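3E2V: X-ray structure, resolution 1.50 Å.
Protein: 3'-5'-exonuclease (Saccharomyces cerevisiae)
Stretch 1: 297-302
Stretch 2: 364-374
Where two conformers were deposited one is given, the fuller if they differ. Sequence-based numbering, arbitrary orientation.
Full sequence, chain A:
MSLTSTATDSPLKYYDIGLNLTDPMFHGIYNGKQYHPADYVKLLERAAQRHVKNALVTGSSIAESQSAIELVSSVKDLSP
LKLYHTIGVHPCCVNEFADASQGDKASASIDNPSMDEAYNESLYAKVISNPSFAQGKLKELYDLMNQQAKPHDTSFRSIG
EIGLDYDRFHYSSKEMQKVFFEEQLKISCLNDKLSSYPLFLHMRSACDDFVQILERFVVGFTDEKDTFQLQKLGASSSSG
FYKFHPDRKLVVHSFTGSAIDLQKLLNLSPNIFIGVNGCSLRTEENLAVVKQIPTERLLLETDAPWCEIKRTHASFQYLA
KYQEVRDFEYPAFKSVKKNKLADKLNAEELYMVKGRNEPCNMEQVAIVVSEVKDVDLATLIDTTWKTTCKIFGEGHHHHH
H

Stretch 1 297-302: RLLLET
Stretch 2 (364-374) QVAIVVSEVKD

How do the two backbones lie? Leu298 to Leu300 form a short strand, with phi near -100 to -120° and psi 130 to 148°, while stretch 2 continues a helix (phi about -63°, psi about -43° through Val372; Lys373 is at -88/-8) that Asp374 leaves with positive phi, 55/47. The two run roughly antiparallel, 150° between their directions, with axes 9.7 Å apart at closest. Leu300 and Val365 set the register, CA to CA 7.0 Å.

Which strand residues face the helix? Strand alternation turns Leu298 and Leu300 toward it and leaves Leu299 (m, t) out of reach. Leu300 (m, t) sets CD2 3.8 Å from Val365 CG1 and 4.2 Å from Val369 CG2, while its CD1 lies 3.9 Å from Ala366 CB. Val365 and Val369, both t, are one helical turn apart, joined by Val369 N to Val365 O at 2.9 Å.

What does Leu298 meet? Leu298 has chi angles -171° and 150°, placing its CD1 3.9 Å from Val369 CG1 and 3.6 Å from Lys373 CE, part of that lysine's aliphatic chain (chi1 -75°, chi2 -178°, chi3 146°, chi4 -64°).

Does any polar bond join the stretches? None does; the contact rests mainly on apolar packing, burying 282 Å² in total. Glu301 points its CB away, yet its backbone O lies 3.7 Å from Val365 CG2.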

ATOM      1  N   ARG A 297     -11.983  -9.084   7.236  1.00 15.41           N
ATOM      2  CA  ARG A 297     -10.767  -9.240   6.444  1.00 15.22           C
ATOM      3  C   ARG A 297     -10.577  -8.109   5.444  1.00 15.35           C
ATOM      4  O   ARG A 297      -9.668  -8.153   4.613  1.00 15.70           O
ATOM      5  CB  ARG A 297     -10.759 -10.610   5.778  1.00 16.48           C
ATOM      6  CG  ARG A 297     -10.649 -11.727   6.853  1.00 18.94           C
ATOM      7  CD  ARG A 297     -10.786 -13.093   6.287  1.00 22.59           C
ATOM      8  NE  ARG A 297      -9.584 -13.432   5.544  1.00 21.29           N
ATOM      9  CZ  ARG A 297      -9.414 -14.550   4.858  1.00 21.57           C
ATOM     10  NH1 ARG A 297     -10.375 -15.482   4.797  1.00 21.74           N
ATOM     11  NH2 ARG A 297      -8.278 -14.732   4.216  1.00 17.54           N
ATOM     12  N   LEU A 298     -11.410  -7.081   5.570  1.00 14.24           N
ATOM     13  CA  LEU A 298     -11.415  -5.930   4.662  1.00 14.49           C
ATOM     14  C   LEU A 298     -10.713  -4.775   5.354  1.00 14.88           C
ATOM     15  O   LEU A 298     -11.036  -4.438   6.499  1.00 15.77           O
ATOM     16  CB  LEU A 298     -12.878  -5.552   4.360  1.00 15.21           C
ATOM     17  CG  LEU A 298     -13.160  -4.510   3.268  1.00 16.12           C
ATOM     18  CD1 LEU A 298     -14.520  -4.861   2.665  1.00 19.45           C
ATOM     19  CD2 LEU A 298     -13.139  -3.073   3.794  1.00 18.01           C
ATOM     20  N   LEU A 299      -9.756  -4.158   4.658  1.00 13.91           N
ATOM     21  CA  LEU A 299      -9.086  -2.961   5.170  1.00 13.20           C
ATOM     22  C   LEU A 299      -9.344  -1.797   4.238  1.00 13.10           C
ATOM     23  O   LEU A 299      -9.506  -1.992   3.036  1.00 14.17           O
ATOM     24  CB  LEU A 299      -7.575  -3.193   5.293  1.00 12.69           C
ATOM     25  CG  LEU A 299      -7.194  -4.445   6.086  1.00 14.11           C
ATOM     26  CD1 LEU A 299      -5.686  -4.584   6.084  1.00 16.92           C
ATOM     27  CD2 LEU A 299      -7.738  -4.419   7.528  1.00 15.31           C
ATOM     28  N   LEU A 300      -9.420  -0.590   4.797  1.00 12.36           N
ATOM     29  CA  LEU A 300      -9.750   0.594   4.000  1.00 12.59           C
ATOM     30  C   LEU A 300      -8.498   1.407   3.703  1.00 12.52           C
ATOM     31  O   LEU A 300      -7.567   1.483   4.520  1.00 12.76           O
ATOM     32  CB  LEU A 300     -10.742   1.471   4.773  1.00 12.71           C
ATOM     33  CG  LEU A 300     -12.096   0.844   5.093  1.00 13.25           C
ATOM     34  CD1 LEU A 300     -12.908   1.757   6.027  1.00 13.78           C
ATOM     35  CD2 LEU A 300     -12.825   0.638   3.784  1.00 16.14           C
ATOM     36  N   GLU A 301      -8.499   2.050   2.537  1.00 12.64           N
ATOM     37  CA  GLU A 301      -7.371   2.864   2.089  1.00 12.57           C
ATOM     38  C   GLU A 301      -7.866   3.826   1.050  1.00 12.63           C
ATOM     39  O   GLU A 301      -8.929   3.605   0.444  1.00 12.38           O
ATOM     40  CB  GLU A 301      -6.245   2.013   1.480  1.00 13.91           C
ATOM     41  CG  GLU A 301      -6.731   0.727   0.827  1.00 13.27           C
ATOM     42  CD  GLU A 301      -5.738   0.172  -0.190  1.00 15.04           C
ATOM     43  OE1 GLU A 301      -5.345   0.921  -1.104  1.00 15.74           O
ATOM     44  OE2 GLU A 301      -5.380  -1.010  -0.079  1.00 15.31           O
ATOM     45  N   THR A 302      -7.109   4.905   0.850  1.00 12.55           N
ATOM     46  CA  THR A 302      -7.445   5.848  -0.224  1.00 13.04           C
ATOM     47  C   THR A 302      -6.596   5.661  -1.477  1.00 13.30           C
ATOM     48  O   THR A 302      -7.049   5.940  -2.596  1.00 12.82           O
ATOM     49  CB  THR A 302      -7.301   7.339   0.189  1.00 13.05           C
ATOM     50  OG1 THR A 302      -5.947   7.615   0.596  1.00 13.78           O
ATOM     51  CG2 THR A 302      -8.306   7.728   1.267  1.00 13.06           C
ATOM     52  N   GLN A 364     -15.308   8.515   2.629  1.00 13.77           N
ATOM     53  CA  GLN A 364     -16.064   8.184   1.421  1.00 14.11           C
ATOM     54  C   GLN A 364     -15.966   6.700   1.116  1.00 14.26           C
ATOM     55  O   GLN A 364     -16.931   6.077   0.722  1.00 14.05           O
ATOM     56  CB  GLN A 364     -15.560   8.995   0.220  1.00 14.14           C
ATOM     57  CG  GLN A 364     -15.711  10.493   0.353  1.00 15.32           C
ATOM     58  CD  GLN A 364     -15.121  11.237  -0.825  1.00 16.13           C
ATOM     59  OE1 GLN A 364     -14.735  10.647  -1.812  1.00 20.28           O
ATOM     60  NE2 GLN A 364     -15.046  12.556  -0.708  1.00 20.59           N
ATOM     61  N   VAL A 365     -14.774   6.132   1.280  1.00 13.74           N
ATOM     62  CA  VAL A 365     -14.615   4.696   1.025  1.00 13.71           C
ATOM     63  C   VAL A 365     -15.482   3.913   2.019  1.00 13.43           C
ATOM     64  O   VAL A 365     -16.176   2.969   1.627  1.00 13.83           O
ATOM     65  CB  VAL A 365     -13.134   4.271   1.113  1.00 13.72           C
ATOM     66  CG1 VAL A 365     -12.946   2.807   0.679  1.00 14.88           C
ATOM     67  CG2 VAL A 365     -12.277   5.199   0.251  1.00 14.21           C
ATOM     68  N   ALA A 366     -15.478   4.342   3.287  1.00 13.32           N
ATOM     69  CA  ALA A 366     -16.241   3.647   4.328  1.00 13.72           C
ATOM     70  C   ALA A 366     -17.753   3.704   4.027  1.00 14.55           C
ATOM     71  O   ALA A 366     -18.457   2.702   4.153  1.00 14.56           O
ATOM     72  CB  ALA A 366     -15.943   4.250   5.692  1.00 13.66           C
ATOM     73  N   ILE A 367     -18.229   4.864   3.582  1.00 14.83           N
ATOM     74  CA  ILE A 367     -19.661   5.013   3.250  1.00 15.43           C
ATOM     75  C   ILE A 367     -20.027   4.038   2.146  1.00 15.20           C
ATOM     76  O   ILE A 367     -21.017   3.304   2.235  1.00 15.39           O
ATOM     77  CB  ILE A 367     -19.972   6.443   2.773  1.00 15.91           C
ATOM     78  CG1 ILE A 367     -20.045   7.366   3.980  1.00 16.03           C
ATOM     79  CG2 ILE A 367     -21.294   6.490   1.970  1.00 16.90           C
ATOM     80  CD1 ILE A 367     -19.940   8.859   3.586  1.00 15.81           C
ATOM     81  N   VAL A 368     -19.220   4.007   1.093  1.00 14.60           N
ATOM     82  CA  VAL A 368     -19.531   3.125  -0.030  1.00 15.12           C
ATOM     83  C   VAL A 368     -19.529   1.649   0.402  1.00 15.55           C
ATOM     84  O   VAL A 368     -20.455   0.898   0.079  1.00 15.33           O
ATOM     85  CB  VAL A 368     -18.551   3.353  -1.198  1.00 15.50           C
ATOM     86  CG1 VAL A 368     -18.758   2.312  -2.303  1.00 16.29           C
ATOM     87  CG2 VAL A 368     -18.693   4.781  -1.740  1.00 15.43           C
ATOM     88  N   VAL A 369     -18.497   1.234   1.128  1.00 15.08           N
ATOM     89  CA  VAL A 369     -18.388  -0.167   1.524  1.00 15.75           C
ATOM     90  C   VAL A 369     -19.557  -0.554   2.437  1.00 16.35           C
ATOM     91  O   VAL A 369     -20.118  -1.639   2.286  1.00 16.50           O
ATOM     92  CB  VAL A 369     -17.002  -0.444   2.169  1.00 15.16           C
ATOM     93  CG1 VAL A 369     -16.958  -1.847   2.784  1.00 16.16           C
ATOM     94  CG2 VAL A 369     -15.893  -0.293   1.122  1.00 15.74           C
ATOM     95  N   SER A 370     -19.939   0.351   3.335  1.00 16.45           N
ATOM     96  CA  SER A 370     -21.032   0.067   4.257  0.50 17.03           C
ATOM     97  C   SER A 370     -22.354  -0.120   3.503  1.00 17.28           C
ATOM     98  O   SER A 370     -23.121  -1.043   3.808  1.00 17.67           O
ATOM     99  CB  SER A 370     -21.139   1.173   5.307  0.50 17.01           C
ATOM    100  OG  SER A 370     -21.707   2.344   4.757  0.50 18.53           O
ATOM    101  N   GLU A 371     -22.604   0.720   2.500  1.00 17.69           N
ATOM    102  CA  GLU A 371     -23.834   0.608   1.711  1.00 18.99           C
ATOM    103  C   GLU A 371     -23.836  -0.648   0.847  1.00 19.57           C
ATOM    104  O   GLU A 371     -24.846  -1.359   0.762  1.00 20.93           O
ATOM    105  CB  GLU A 371     -24.044   1.868   0.859  1.00 19.31           C
ATOM    106  CG  GLU A 371     -24.395   3.101   1.685  1.00 20.50           C
ATOM    107  CD  GLU A 371     -25.814   3.046   2.236  1.00 23.86           C
ATOM    108  OE1 GLU A 371     -26.733   2.719   1.458  1.00 27.00           O
ATOM    109  OE2 GLU A 371     -25.993   3.321   3.434  1.00 25.24           O
ATOM    110  N   VAL A 372     -22.704  -0.940   0.217  1.00 19.23           N
ATOM    111  CA  VAL A 372     -22.585  -2.126  -0.619  1.00 20.71           C
ATOM    112  C   VAL A 372     -22.823  -3.409   0.184  1.00 21.30           C
ATOM    113  O   VAL A 372     -23.513  -4.319  -0.279  1.00 22.31           O
ATOM    114  CB  VAL A 372     -21.207  -2.169  -1.321  1.00 21.10           C
ATOM    115  CG1 VAL A 372     -20.940  -3.531  -1.930  1.00 21.58           C
ATOM    116  CG2 VAL A 372     -21.125  -1.088  -2.387  1.00 21.57           C
ATOM    117  N   LYS A 373     -22.261  -3.468   1.385  1.00 21.93           N
ATOM    118  CA  LYS A 373     -22.353  -4.673   2.217  1.00 23.66           C
ATOM    119  C   LYS A 373     -23.587  -4.720   3.101  1.00 24.66           C
ATOM    120  O   LYS A 373     -23.833  -5.742   3.763  1.00 25.66           O
ATOM    121  CB  LYS A 373     -21.127  -4.765   3.113  1.00 22.76           C
ATOM    122  CG  LYS A 373     -19.880  -5.187   2.417  1.00 24.28           C
ATOM    123  CD  LYS A 373     -18.766  -5.272   3.446  1.00 26.54           C
ATOM    124  CE  LYS A 373     -17.797  -6.372   3.118  1.00 25.00           C
ATOM    125  NZ  LYS A 373     -18.411  -7.723   3.174  1.00 26.58           N
ATOM    126  N   ASP A 374     -24.342  -3.629   3.149  1.00 25.72           N
ATOM    127  CA  ASP A 374     -25.488  -3.525   4.056  1.00 26.81           C
ATOM    128  C   ASP A 374     -25.042  -3.816   5.502  1.00 26.47           C
ATOM    129  O   ASP A 374     -25.645  -4.618   6.230  1.00 27.31           O
ATOM    130  CB  ASP A 374     -26.624  -4.462   3.608  1.00 27.91           C
ATOM    131  CG  ASP A 374     -27.922  -4.199   4.348  1.00 31.03           C
ATOM    132  OD1 ASP A 374     -28.129  -3.065   4.848  1.00 34.26           O
ATOM    133  OD2 ASP A 374     -28.737  -5.143   4.430  1.00 34.49           O
TER